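Local coordinates for methyltransferase domain-containing protein (Deinococcus radiodurans, PDB 3M33) that is of unknown function but has the fold of class I methyltransferases and may transfer methyl groups, at residues 34-38 / 209-213; 98-104 / 127-131; 170-174 / 200-206; 50-55 / 111-117. All coordinates share one frame; numbering follows the deposited sequence.

Interaction 1: residues 34-38 / 209-213. With SO4 (sulfate ion), chain I.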
loop_
_atom_site.group_PDB
_atom_site.type_symbol
_atom_site.label_atom_id
_atom_site.label_comp_id
_atom_site.label_asym_id
_atom_site.label_seq_id
_atom_site.Cartn_x
_atom_site.Cartn_y
_atom_site.Cartn_z
ATOM N N PRO A 34 8.648 9.115 -2.258
ATOM C CA PRO A 34 7.659 9.130 -3.342
ATOM C C PRO A 34 6.234 8.818 -2.888
ATOM O O PRO A 34 5.339 8.818 -3.734
ATOM C CB PRO A 34 8.173 8.039 -4.297
ATOM C CG PRO A 34 8.905 7.101 -3.413
ATOM C CD PRO A 34 9.547 7.956 -2.347
ATOM N N GLU A 35 6.012 8.565 -1.599
ATOM C CA GLU A 35 4.638 8.387 -1.109
ATOM C C GLU A 35 4.102 9.596 -0.355
ATOM O O GLU A 35 2.990 9.559 0.151
ATOM C CB GLU A 35 4.506 7.105 -0.276
ATOM C CG GLU A 35 4.593 5.834 -1.129
ATOM C CD GLU A 35 4.564 4.553 -0.313
ATOM O OE1 GLU A 35 3.951 4.557 0.770
ATOM O OE2 GLU A 35 5.147 3.536 -0.761
ATOM N N LEU A 36 4.868 10.682 -0.291
ATOM C CA LEU A 36 4.374 11.898 0.380
ATOM C C LEU A 36 3.048 12.387 -0.205
ATOM O O LEU A 36 2.174 12.843 0.531
ATOM C CB LEU A 36 5.391 13.040 0.325
ATOM C CG LEU A 36 6.691 12.833 1.104
ATOM C CD1 LEU A 36 7.660 13.994 0.845
ATOM C CD2 LEU A 36 6.414 12.657 2.598
ATOM N N THR A 37 2.899 12.297 -1.525
ATOM C CA THR A 37 1.709 12.844 -2.178
ATOM C C THR A 37 0.502 12.015 -1.797
ATOM O O THR A 37 -0.582 12.546 -1.573
ATOM C CB THR A 37 1.868 12.912 -3.719
ATOM O OG1 THR A 37 3.042 13.671 -4.035
ATOM C CG2 THR A 37 0.658 13.605 -4.364
ATOM N N PHE A 38 0.711 10.707 -1.676
ATOM C CA PHE A 38 -0.351 9.805 -1.261
ATOM C C PHE A 38 -0.830 10.172 0.150
ATOM O O PHE A 38 -2.027 10.200 0.417
ATOM C CB PHE A 38 0.148 8.351 -1.299
ATOM C CG PHE A 38 -0.821 7.353 -0.712
ATOM C CD1 PHE A 38 -1.765 6.729 -1.511
ATOM C CD2 PHE A 38 -0.770 7.028 0.631
ATOM C CE1 PHE A 38 -2.635 5.810 -0.982
ATOM C CE2 PHE A 38 -1.643 6.100 1.174
ATOM C CZ PHE A 38 -2.582 5.497 0.364
ATOM N N GLU A 209 9.875 4.019 -7.491
ATOM C CA GLU A 209 8.785 4.560 -8.289
ATOM C C GLU A 209 7.416 4.182 -7.737
ATOM O O GLU A 209 7.243 3.110 -7.178
ATOM C CB GLU A 209 8.945 4.127 -9.757
ATOM C CG GLU A 209 10.358 4.347 -10.254
ATOM C CD GLU A 209 10.505 4.242 -11.768
ATOM O OE1 GLU A 209 10.041 3.250 -12.355
ATOM O OE2 GLU A 209 11.086 5.168 -12.362
ATOM N N ARG A 210 6.441 5.072 -7.892
ATOM C CA ARG A 210 5.102 4.822 -7.373
ATOM C C ARG A 210 4.039 5.277 -8.365
ATOM O O ARG A 210 4.264 6.199 -9.138
ATOM C CB ARG A 210 4.890 5.545 -6.041
ATOM C CG ARG A 210 5.917 5.210 -4.968
ATOM C CD ARG A 210 5.669 3.836 -4.298
ATOM N NE ARG A 210 6.584 3.665 -3.168
ATOM C CZ ARG A 210 7.841 3.256 -3.295
ATOM N NH1 ARG A 210 8.310 2.969 -4.506
ATOM N NH2 ARG A 210 8.636 3.153 -2.229
ATOM N N HIS A 211 2.883 4.625 -8.325
ATOM C CA HIS A 211 1.753 4.982 -9.174
ATOM C C HIS A 211 0.572 5.314 -8.270
ATOM O O HIS A 211 -0.006 4.419 -7.666
ATOM C CB HIS A 211 1.386 3.778 -10.050
ATOM C CG HIS A 211 0.282 4.037 -11.027
ATOM N ND1 HIS A 211 -0.342 3.019 -11.723
ATOM C CD2 HIS A 211 -0.294 5.188 -11.449
ATOM C CE1 HIS A 211 -1.258 3.534 -12.523
ATOM N NE2 HIS A 211 -1.258 4.845 -12.370
ATOM N N LEU A 212 0.205 6.590 -8.179
ATOM C CA LEU A 212 -0.917 6.997 -7.330
ATOM C C LEU A 212 -2.177 7.143 -8.148
ATOM O O LEU A 212 -2.145 7.729 -9.231
ATOM C CB LEU A 212 -0.641 8.343 -6.658
ATOM C CG LEU A 212 0.337 8.495 -5.505
ATOM C CD1 LEU A 212 1.746 8.113 -5.922
ATOM C CD2 LEU A 212 0.304 9.939 -5.007
ATOM N N VAL A 213 -3.293 6.646 -7.620
ATOM C CA VAL A 213 -4.560 6.718 -8.327
ATOM C C VAL A 213 -5.668 7.090 -7.352
ATOM O O VAL A 213 -5.849 6.437 -6.327
ATOM C CB VAL A 213 -4.912 5.360 -9.020
ATOM C CG1 VAL A 213 -6.297 5.394 -9.627
ATOM C CG2 VAL A 213 -3.892 5.016 -10.088
HETATM S S SO4 I . 11.267 3.923 0.113
HETATM O O1 SO4 I . 10.259 4.293 1.107
HETATM O O2 SO4 I . 11.105 2.531 -0.300
HETATM O O3 SO4 I . 11.132 4.795 -1.048
HETATM O O4 SO4 I . 12.596 4.070 0.696
#
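A helix-on-sheet junction in a class I methyltransferase-type α/β fold sets Pro34, Glu35 and the start of helix 36-45 against Arg210 and Leu212 of strand 204-216. The polar half is a salt bridge in which Arg210 NE donates to Glu35 OE2 at 2.8 Å, on the anti lone pair of that oxygen. Carboxylate and guanidinium planes stand 63° apart, so the groups meet through this one bond and not as a flat bidentate pair. The Arg210 chain is bent at chi2 (-77°), which brings its alkyl part past the proline ring: Pro34 CB lies 3.7 Å from Arg210 CG, and Pro34 CG covers one guanidinium face. At its other end Arg210 NH1 turns back to Glu209 O (2.9 Å), while NH2 pairs with Glu208 and reaches sulfate O2 only weakly. Glu35 is also bridged to Arg119 through OE2 and to Arg118 through OE1, so that one carboxylate is shared among three arginines. The apolar half belongs to Leu212, which points at the helix start between strands 136-142 and 160-173. Its CD2 methyl rests 3.6 Å from Thr37 CB and 3.4 Å from Phe38 N.

Interaction 2: residues 98-104 / 127-131. With SO4 (sulfate ion), chain D.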
loop_
_atom_site.group_PDB
_atom_site.type_symbol
_atom_site.label_atom_id
_atom_site.label_comp_id
_atom_site.label_asym_id
_atom_site.label_seq_id
_atom_site.Cartn_x
_atom_site.Cartn_y
_atom_site.Cartn_z
ATOM N N TRP A 98 -9.505 -11.502 6.349
ATOM C CA TRP A 98 -10.115 -11.763 5.057
ATOM C C TRP A 98 -9.037 -11.864 3.987
ATOM O O TRP A 98 -8.052 -11.119 4.008
ATOM C CB TRP A 98 -11.118 -10.646 4.709
ATOM C CG TRP A 98 -11.977 -10.949 3.515
ATOM C CD1 TRP A 98 -12.467 -12.167 3.157
ATOM C CD2 TRP A 98 -12.475 -10.017 2.544
ATOM N NE1 TRP A 98 -13.225 -12.062 2.021
ATOM C CE2 TRP A 98 -13.242 -10.754 1.617
ATOM C CE3 TRP A 98 -12.331 -8.639 2.355
ATOM C CZ2 TRP A 98 -13.870 -10.159 0.519
ATOM C CZ3 TRP A 98 -12.957 -8.043 1.262
ATOM C CH2 TRP A 98 -13.717 -8.802 0.361
ATOM N N ASN A 99 -9.223 -12.791 3.054
ATOM C CA ASN A 99 -8.308 -12.924 1.927
ATOM C C ASN A 99 -8.802 -12.139 0.721
ATOM O O ASN A 99 -8.267 -12.284 -0.374
ATOM C CB ASN A 99 -8.148 -14.392 1.522
ATOM C CG ASN A 99 -9.441 -15.000 1.021
ATOM O OD1 ASN A 99 -10.475 -14.338 1.006
ATOM N ND2 ASN A 99 -9.395 -16.268 0.621
ATOM N N GLY A 100 -9.828 -11.319 0.919
ATOM C CA GLY A 100 -10.359 -10.500 -0.162
ATOM C C GLY A 100 -11.212 -11.243 -1.188
ATOM O O GLY A 100 -11.602 -10.658 -2.202
ATOM N N LYS A 101 -11.510 -12.521 -0.938
ATOM C CA LYS A 101 -12.283 -13.325 -1.894
ATOM C C LYS A 101 -13.599 -13.826 -1.330
ATOM O O LYS A 101 -13.785 -13.899 -0.116
ATOM C CB LYS A 101 -11.478 -14.534 -2.379
ATOM C CG LYS A 101 -10.468 -14.231 -3.485
ATOM C CD LYS A 101 -9.124 -13.881 -2.908
ATOM C CE LYS A 101 -8.062 -13.735 -3.988
ATOM N NZ LYS A 101 -6.809 -13.193 -3.386
ATOM N N GLY A 102 -14.512 -14.203 -2.218
ATOM C CA GLY A 102 -15.787 -14.750 -1.787
ATOM C C GLY A 102 -16.637 -13.684 -1.124
ATOM O O GLY A 102 -16.502 -12.505 -1.430
ATOM N N GLU A 103 -17.512 -14.087 -0.211
ATOM C CA GLU A 103 -18.408 -13.129 0.428
ATOM C C GLU A 103 -17.672 -12.192 1.382
ATOM O O GLU A 103 -16.619 -12.536 1.920
ATOM C CB GLU A 103 -19.553 -13.848 1.140
ATOM C CG GLU A 103 -20.616 -14.367 0.174
ATOM C CD GLU A 103 -21.628 -15.283 0.835
ATOM O OE1 GLU A 103 -21.692 -15.304 2.086
ATOM O OE2 GLU A 103 -22.362 -15.982 0.100
ATOM N N LEU A 104 -18.230 -11.002 1.574
ATOM C CA LEU A 104 -17.648 -10.035 2.486
ATOM C C LEU A 104 -17.719 -10.574 3.905
ATOM O O LEU A 104 -18.671 -11.258 4.269
ATOM C CB LEU A 104 -18.408 -8.713 2.413
ATOM C CG LEU A 104 -18.644 -8.140 1.019
ATOM C CD1 LEU A 104 -19.593 -6.949 1.114
ATOM C CD2 LEU A 104 -17.324 -7.749 0.381
ATOM N N ARG A 127 -14.799 -5.224 -6.252
ATOM C CA ARG A 127 -15.890 -5.278 -5.275
ATOM C C ARG A 127 -16.462 -3.891 -4.942
ATOM O O ARG A 127 -17.358 -3.767 -4.090
ATOM C CB ARG A 127 -15.429 -5.970 -3.984
ATOM C CG ARG A 127 -14.633 -7.248 -4.203
ATOM C CD ARG A 127 -15.473 -8.283 -4.960
ATOM N NE ARG A 127 -16.628 -8.706 -4.171
ATOM C CZ ARG A 127 -16.584 -9.678 -3.264
ATOM N NH1 ARG A 127 -15.446 -10.332 -3.057
ATOM N NH2 ARG A 127 -17.676 -10.009 -2.581
ATOM N N LEU A 128 -15.961 -2.847 -5.605
ATOM C CA LEU A 128 -16.428 -1.479 -5.308
ATOM C C LEU A 128 -17.954 -1.294 -5.398
ATOM O O LEU A 128 -18.548 -0.603 -4.564
ATOM C CB LEU A 128 -15.675 -0.426 -6.145
ATOM C CG LEU A 128 -14.238 -0.164 -5.688
ATOM C CD1 LEU A 128 -13.486 0.758 -6.639
ATOM C CD2 LEU A 128 -14.248 0.397 -4.287
ATOM N N PRO A 129 -18.598 -1.910 -6.406
ATOM C CA PRO A 129 -20.062 -1.826 -6.451
ATOM C C PRO A 129 -20.721 -2.341 -5.168
ATOM O O PRO A 129 -21.787 -1.853 -4.803
ATOM C CB PRO A 129 -20.434 -2.726 -7.639
ATOM C CG PRO A 129 -19.217 -2.686 -8.536
ATOM C CD PRO A 129 -18.043 -2.641 -7.559
ATOM N N GLU A 130 -20.107 -3.300 -4.483
ATOM C CA GLU A 130 -20.690 -3.801 -3.228
ATOM C C GLU A 130 -20.242 -3.011 -1.992
ATOM O O GLU A 130 -20.872 -3.098 -0.934
ATOM C CB GLU A 130 -20.351 -5.276 -3.023
ATOM C CG GLU A 130 -20.623 -6.142 -4.240
ATOM C CD GLU A 130 -19.822 -7.434 -4.224
ATOM O OE1 GLU A 130 -19.062 -7.670 -5.193
ATOM O OE2 GLU A 130 -19.950 -8.200 -3.238
ATOM N N LEU A 131 -19.164 -2.241 -2.124
ATOM C CA LEU A 131 -18.524 -1.638 -0.956
ATOM C C LEU A 131 -18.743 -0.134 -0.835
ATOM O O LEU A 131 -18.748 0.406 0.271
ATOM C CB LEU A 131 -17.019 -1.926 -0.967
ATOM C CG LEU A 131 -16.602 -3.380 -0.802
ATOM C CD1 LEU A 131 -15.121 -3.501 -0.984
ATOM C CD2 LEU A 131 -17.011 -3.879 0.570
HETATM S S SO4 D . -10.200 -15.864 4.959
HETATM O O1 SO4 D . -8.871 -15.316 5.217
HETATM O O2 SO4 D . -10.932 -15.914 6.229
HETATM O O3 SO4 D . -10.941 -15.020 4.025
HETATM O O4 SO4 D . -10.064 -17.212 4.390
HETATM O O HOH W 1 -13.038 -10.737 -4.495
#
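The backbones of 98-104 and 127-131 stay well apart, with the CA atoms of Gly100 and Arg127 at 9.2 Å, and the side chain of Arg127 spans most of the interval. Bent at both chi2 and chi3 (-60° and -65°), it curls so that its guanidinium lies between the loop and Glu130 of helix 128-131. It grips the loop end-on: NH1 at 2.9 Å and NH2 at 3.0 Å both donate to Gly102 O, which sits near the guanidinium plane. It grips Glu130 side-on in a salt bridge, Arg127 NE meeting Glu130 OE1 at 2.8 Å and NH2 meeting OE2. A water accepts from Arg127 NH1 and donates to Gly100 O, so a second loop carbonyl is linked to the guanidinium through it. Leu104 CD2 covers one face of the guanidinium, 3.7 Å from Arg127 NH2, and also packs against Leu131 CD2 at 3.9 Å. Trp98 CZ2 comes 3.9 Å from Arg127 NH1, the two planes 73° apart; Trp98 NE1 is held by Lys101 O. Putting a leucine at Arg127 would probably leave Gly102 O and the Glu130 carboxylate without their shared partner and let the loop drift from the helix. The arrangement is a loop-to-helix link at the edge of a Rossmann-like sheet, fastening the connection that leaves edge strand 94-97 to the short helix 128-131.

Interaction 3: residues 170-174 / 200-206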
loop_
_atom_site.group_PDB
_atom_site.type_symbol
_atom_site.label_atom_id
_atom_site.label_comp_id
_atom_site.label_asym_id
_atom_site.label_seq_id
_atom_site.Cartn_x
_atom_site.Cartn_y
_atom_site.Cartn_z
ATOM N N LEU A 170 15.291 9.095 -7.213
ATOM C CA LEU A 170 16.585 8.433 -7.170
ATOM C C LEU A 170 16.842 7.897 -5.764
ATOM O O LEU A 170 16.668 8.613 -4.781
ATOM C CB LEU A 170 17.699 9.417 -7.555
ATOM C CG LEU A 170 19.131 8.881 -7.543
ATOM C CD1 LEU A 170 19.280 7.772 -8.588
ATOM C CD2 LEU A 170 20.151 9.979 -7.792
ATOM N N ALA A 171 17.248 6.636 -5.665
ATOM C CA ALA A 171 17.708 6.092 -4.390
ATOM C C ALA A 171 18.990 5.301 -4.608
ATOM O O ALA A 171 19.361 5.022 -5.752
ATOM C CB ALA A 171 16.637 5.200 -3.779
ATOM N N HIS A 172 19.669 4.942 -3.517
ATOM C CA HIS A 172 20.830 4.047 -3.596
ATOM C C HIS A 172 20.685 2.887 -2.626
ATOM O O HIS A 172 20.233 3.069 -1.489
ATOM C CB HIS A 172 22.126 4.785 -3.266
ATOM C CG HIS A 172 22.413 5.936 -4.175
ATOM N ND1 HIS A 172 23.282 5.841 -5.243
ATOM C CD2 HIS A 172 21.948 7.206 -4.176
ATOM C CE1 HIS A 172 23.335 7.005 -5.864
ATOM N NE2 HIS A 172 22.537 7.850 -5.236
ATOM N N ALA A 173 21.056 1.695 -3.083
ATOM C CA ALA A 173 21.266 0.560 -2.186
ATOM C C ALA A 173 22.716 0.660 -1.708
ATOM O O ALA A 173 23.648 0.601 -2.520
ATOM C CB ALA A 173 21.032 -0.736 -2.911
ATOM N N PRO A 174 22.915 0.835 -0.391
ATOM C CA PRO A 174 24.247 1.227 0.104
ATOM C C PRO A 174 25.300 0.132 -0.026
ATOM O O PRO A 174 26.476 0.459 -0.099
ATOM C CB PRO A 174 24.010 1.566 1.589
ATOM C CG PRO A 174 22.512 1.713 1.729
ATOM C CD PRO A 174 21.904 0.812 0.676
ATOM N N THR A 200 28.759 3.626 -6.801
ATOM C CA THR A 200 29.595 4.730 -6.343
ATOM C C THR A 200 29.825 4.615 -4.841
ATOM O O THR A 200 29.580 3.568 -4.242
ATOM C CB THR A 200 28.950 6.083 -6.651
ATOM O OG1 THR A 200 27.748 6.223 -5.882
ATOM C CG2 THR A 200 28.613 6.187 -8.135
ATOM N N VAL A 201 30.296 5.694 -4.232
ATOM C CA VAL A 201 30.474 5.712 -2.789
ATOM C C VAL A 201 29.103 5.594 -2.105
ATOM O O VAL A 201 28.963 4.984 -1.044
ATOM C CB VAL A 201 31.198 7.001 -2.328
ATOM C CG1 VAL A 201 30.538 8.245 -2.935
ATOM C CG2 VAL A 201 31.217 7.084 -0.815
ATOM N N ARG A 202 28.091 6.176 -2.734
ATOM C CA ARG A 202 26.733 6.087 -2.225
ATOM C C ARG A 202 26.168 4.665 -2.363
ATOM O O ARG A 202 25.174 4.316 -1.731
ATOM C CB ARG A 202 25.844 7.110 -2.940
ATOM C CG ARG A 202 26.236 8.578 -2.674
ATOM C CD ARG A 202 25.511 9.538 -3.626
ATOM N NE ARG A 202 26.047 9.459 -4.985
ATOM C CZ ARG A 202 26.793 10.404 -5.550
ATOM N NH1 ARG A 202 27.249 10.245 -6.787
ATOM N NH2 ARG A 202 27.077 11.517 -4.880
ATOM N N GLY A 203 26.820 3.837 -3.172
ATOM C CA GLY A 203 26.306 2.505 -3.451
ATOM C C GLY A 203 25.701 2.419 -4.839
ATOM O O GLY A 203 26.103 3.152 -5.741
HETATM N N MSE A 204 24.725 1.535 -5.016
HETATM C CA MSE A 204 24.103 1.344 -6.325
HETATM C C MSE A 204 22.833 2.180 -6.514
HETATM O O MSE A 204 21.902 2.083 -5.711
HETATM C CB MSE A 204 23.763 -0.128 -6.525
HETATM C CG MSE A 204 23.435 -0.470 -7.954
HETATM SE SE MSE A 204 25.019 -0.398 -9.097
HETATM C CE MSE A 204 24.094 -0.593 -10.804
ATOM N N PRO A 205 22.775 2.971 -7.601
ATOM C CA PRO A 205 21.661 3.875 -7.914
ATOM C C PRO A 205 20.492 3.168 -8.616
ATOM O O PRO A 205 20.700 2.352 -9.502
ATOM C CB PRO A 205 22.285 4.866 -8.893
ATOM C CG PRO A 205 23.642 4.268 -9.293
ATOM C CD PRO A 205 23.749 2.918 -8.699
ATOM N N TYR A 206 19.265 3.500 -8.226
ATOM C CA TYR A 206 18.082 2.954 -8.881
ATOM C C TYR A 206 16.936 3.929 -8.588
ATOM O O TYR A 206 17.121 4.908 -7.843
ATOM C CB TYR A 206 17.766 1.536 -8.355
ATOM C CG TYR A 206 17.219 1.525 -6.948
ATOM C CD1 TYR A 206 15.848 1.432 -6.718
ATOM C CD2 TYR A 206 18.067 1.624 -5.842
ATOM C CE1 TYR A 206 15.330 1.434 -5.427
ATOM C CE2 TYR A 206 17.552 1.632 -4.536
ATOM C CZ TYR A 206 16.178 1.540 -4.345
ATOM O OH TYR A 206 15.643 1.556 -3.078
#
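The far end of an antiparallel strand pair, 160-173 with 204-216, in the sheet of the class I methyltransferase-type fold joins Ala171, His172 and Ala173 to Tyr206, Pro205 and Met204. Two hydrogen-bonded pairs flank a non-hydrogen-bonded one. Ala171 N donates to Tyr206 O at 2.8 Å, almost straight at 175°, and Tyr206 N returns to Ala171 O at 2.9 Å. Ala173 and Met204, a selenomethionine, repeat this exchange. Between them His172 faces Pro205, which has no N-H, in a pair that exchanges no amide bonds across these two strands; His172 CA makes a CA-H...O contact with Met204 O at 3.1 Å. On the His172 side of the sheet, Arg202 CB stands 3.7 Å above the centre of the imidazole, a CH-pi contact over the face. On the other side Ala171 CB lies over the Tyr206 ring, 3.7 Å from CZ. Tyr206 CG sits between its backbone N and carbonyl carbon (chi1 72°), which brings the ring against Ala171 CB, with its edge at Ala173 N, while Tyr206 OH bonds to Glu208 and Trp25. Where the strands part, Gly203 CA is 3.4 Å from Ala173 O, and a side chain there would collide with that oxygen. With four main-chain bonds setting the register and no charge pairing across the strands, the pairing probably depends little on most side chains, Gly203 being the exception.

Interaction 4: residues 50-55 / 111-117. With SO4 (sulfate ion), chain J.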
loop_
_atom_site.group_PDB
_atom_site.type_symbol
_atom_site.label_atom_id
_atom_site.label_comp_id
_atom_site.label_asym_id
_atom_site.label_seq_id
_atom_site.Cartn_x
_atom_site.Cartn_y
_atom_site.Cartn_z
ATOM N N THR A 50 -16.353 10.492 7.613
ATOM C CA THR A 50 -15.929 9.497 6.610
ATOM C C THR A 50 -15.850 8.067 7.143
ATOM O O THR A 50 -15.184 7.817 8.145
ATOM C CB THR A 50 -14.544 9.843 6.043
ATOM O OG1 THR A 50 -14.558 11.183 5.529
ATOM C CG2 THR A 50 -14.162 8.870 4.949
ATOM N N ARG A 51 -16.515 7.137 6.458
ATOM C CA ARG A 51 -16.378 5.707 6.724
ATOM C C ARG A 51 -15.331 5.108 5.792
ATOM O O ARG A 51 -15.499 5.109 4.569
ATOM C CB ARG A 51 -17.702 4.970 6.502
ATOM C CG ARG A 51 -18.945 5.763 6.887
ATOM C CD ARG A 51 -19.291 5.618 8.337
ATOM N NE ARG A 51 -19.929 4.341 8.648
ATOM C CZ ARG A 51 -20.340 3.997 9.868
ATOM N NH1 ARG A 51 -20.183 4.841 10.885
ATOM N NH2 ARG A 51 -20.909 2.814 10.074
ATOM N N VAL A 52 -14.266 4.573 6.374
ATOM C CA VAL A 52 -13.136 4.100 5.596
ATOM C C VAL A 52 -13.038 2.579 5.607
ATOM O O VAL A 52 -13.272 1.938 6.631
ATOM C CB VAL A 52 -11.823 4.691 6.123
ATOM C CG1 VAL A 52 -10.649 4.262 5.231
ATOM C CG2 VAL A 52 -11.919 6.206 6.185
ATOM N N LEU A 53 -12.715 2.013 4.451
ATOM C CA LEU A 53 -12.296 0.625 4.348
ATOM C C LEU A 53 -10.872 0.576 3.807
ATOM O O LEU A 53 -10.589 1.101 2.719
ATOM C CB LEU A 53 -13.219 -0.158 3.427
ATOM C CG LEU A 53 -12.796 -1.618 3.247
ATOM C CD1 LEU A 53 -13.040 -2.404 4.545
ATOM C CD2 LEU A 53 -13.573 -2.245 2.116
ATOM N N GLU A 54 -9.972 -0.041 4.570
ATOM C CA GLU A 54 -8.588 -0.191 4.139
ATOM C C GLU A 54 -8.289 -1.633 3.784
ATOM O O GLU A 54 -8.412 -2.520 4.624
ATOM C CB GLU A 54 -7.617 0.268 5.228
ATOM C CG GLU A 54 -6.170 0.268 4.759
ATOM C CD GLU A 54 -5.150 0.257 5.893
ATOM O OE1 GLU A 54 -5.533 0.341 7.083
ATOM O OE2 GLU A 54 -3.950 0.153 5.579
ATOM N N ALA A 55 -7.903 -1.866 2.537
ATOM C CA ALA A 55 -7.513 -3.203 2.096
ATOM C C ALA A 55 -6.037 -3.465 2.387
ATOM O O ALA A 55 -5.161 -2.658 2.042
ATOM C CB ALA A 55 -7.797 -3.375 0.595
ATOM N N PRO A 111 -21.980 0.567 3.459
ATOM C CA PRO A 111 -21.121 1.147 2.423
ATOM C C PRO A 111 -20.068 2.079 3.009
ATOM O O PRO A 111 -20.209 2.535 4.147
ATOM C CB PRO A 111 -22.107 1.958 1.569
ATOM C CG PRO A 111 -23.306 2.206 2.463
ATOM C CD PRO A 111 -23.107 1.459 3.766
ATOM N N PHE A 112 -19.023 2.356 2.231
ATOM C CA PHE A 112 -17.927 3.201 2.687
ATOM C C PHE A 112 -17.772 4.428 1.785
ATOM O O PHE A 112 -18.054 4.363 0.586
ATOM C CB PHE A 112 -16.623 2.396 2.691
ATOM C CG PHE A 112 -16.634 1.232 3.637
ATOM C CD1 PHE A 112 -16.353 1.416 4.991
ATOM C CD2 PHE A 112 -16.911 -0.048 3.176
ATOM C CE1 PHE A 112 -16.365 0.342 5.873
ATOM C CE2 PHE A 112 -16.912 -1.139 4.049
ATOM C CZ PHE A 112 -16.647 -0.947 5.401
ATOM N N GLY A 113 -17.324 5.543 2.357
ATOM C CA GLY A 113 -17.050 6.733 1.568
ATOM C C GLY A 113 -15.632 6.750 1.013
ATOM O O GLY A 113 -15.318 7.486 0.075
ATOM N N LEU A 114 -14.760 5.939 1.596
ATOM C CA LEU A 114 -13.387 5.831 1.105
ATOM C C LEU A 114 -12.896 4.384 1.172
ATOM O O LEU A 114 -13.038 3.717 2.202
ATOM C CB LEU A 114 -12.449 6.753 1.903
ATOM C CG LEU A 114 -10.961 6.725 1.549
ATOM C CD1 LEU A 114 -10.751 7.296 0.153
ATOM C CD2 LEU A 114 -10.157 7.527 2.578
ATOM N N ILE A 115 -12.322 3.903 0.073
ATOM C CA ILE A 115 -11.659 2.612 0.070
ATOM C C ILE A 115 -10.215 2.902 -0.257
ATOM O O ILE A 115 -9.911 3.502 -1.275
ATOM C CB ILE A 115 -12.262 1.641 -0.963
ATOM C CG1 ILE A 115 -13.707 1.281 -0.598
ATOM C CG2 ILE A 115 -11.434 0.386 -1.056
ATOM C CD1 ILE A 115 -14.698 2.381 -0.914
ATOM N N VAL A 116 -9.313 2.504 0.622
ATOM C CA VAL A 116 -7.932 2.894 0.459
ATOM C C VAL A 116 -7.000 1.678 0.473
ATOM O O VAL A 116 -7.269 0.672 1.146
ATOM C CB VAL A 116 -7.528 3.908 1.537
ATOM C CG1 VAL A 116 -7.594 3.279 2.898
ATOM C CG2 VAL A 116 -6.129 4.416 1.274
ATOM N N SER A 117 -5.916 1.749 -0.296
ATOM C CA SER A 117 -4.945 0.659 -0.303
ATOM C C SER A 117 -3.548 1.176 -0.566
ATOM O O SER A 117 -3.272 1.691 -1.654
ATOM C CB SER A 117 -5.316 -0.366 -1.376
ATOM O OG SER A 117 -4.322 -1.364 -1.480
HETATM S S SO4 J . -19.076 8.353 4.091
HETATM O O1 SO4 J . -18.387 9.555 3.599
HETATM O O2 SO4 J . -20.061 8.722 5.112
HETATM O O3 SO4 J . -19.769 7.688 2.983
HETATM O O4 SO4 J . -18.098 7.472 4.691
#
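Arg51 O is gripped by two consecutive backbone amides, Gly113 N at 2.9 Å and Leu114 N at 3.2 Å, where segment 111-117 turns a corner at Gly113 and continues along strand 112-118. Beyond that point the strands run parallel: Leu53 N donates to Leu114 O at 2.8 Å, Val116 N to Leu53 O, and Ala55 N to Val116 O. On one face of the sheet Val52, Glu54, Leu114 and Val116 gather. Val116 CG1, placed between its backbone N and carbonyl carbon by chi1 of 64°, lies 4.0 Å from Val52 CG1 and 3.8 Å from Glu54 CB; Glu54 OE1 is hydrogen-bonded to Trp73 NE1. On the opposite face Leu53 lies beside Ile115, with CB 4.3 Å from Ile115 CG1. Before the corner, Phe112 turns its ring over that leucine: Leu53 CB lies 3.6 Å from the ring centroid and only 8° off its normal, a CH-pi contact, and both Leu53 methyls approach the far end of the ring near CE2 and CZ. Arg51 O lies at the ring edge, near its plane. With a serine in place of Phe112, Leu53 would probably lose the cover over its CB and methyls, leaving a gap beside strand 72-77. Leu131 and Leu108 also reach Leu53, closing this side of the core. Such neighbouring parallel strands form the centre of the Rossmann-like sheet of class I methyltransferases, where the strand 51-55 runs into a glycine-rich turn that, in relatives, binds S-adenosylmethionine.

How the interactions relate
Interactions 1 and 4 lie in the buried body of the chain and touch directly, Phe38 CZ packing on Val116 CG2 at 3.8 Å. Interactions 2 and 3 are only partly buried and sit on opposite sides of the chain's centre. Interactions 1, 3 and 4 all reach the same sheet, and 1 and 3 share strand 204-216: near its start interaction 3 pairs it with strand 160-173; farther on, still beside that strand, its side chains meet helix 36-45. Interaction 2 adjoins interaction 4 through Leu131, whose carbonyl probably bonds to Phe112 N. Main-chain bonds dominate 3 and 4, antiparallel in one and parallel in the other, whereas arginine side chains carry the polar part of 1 and 2.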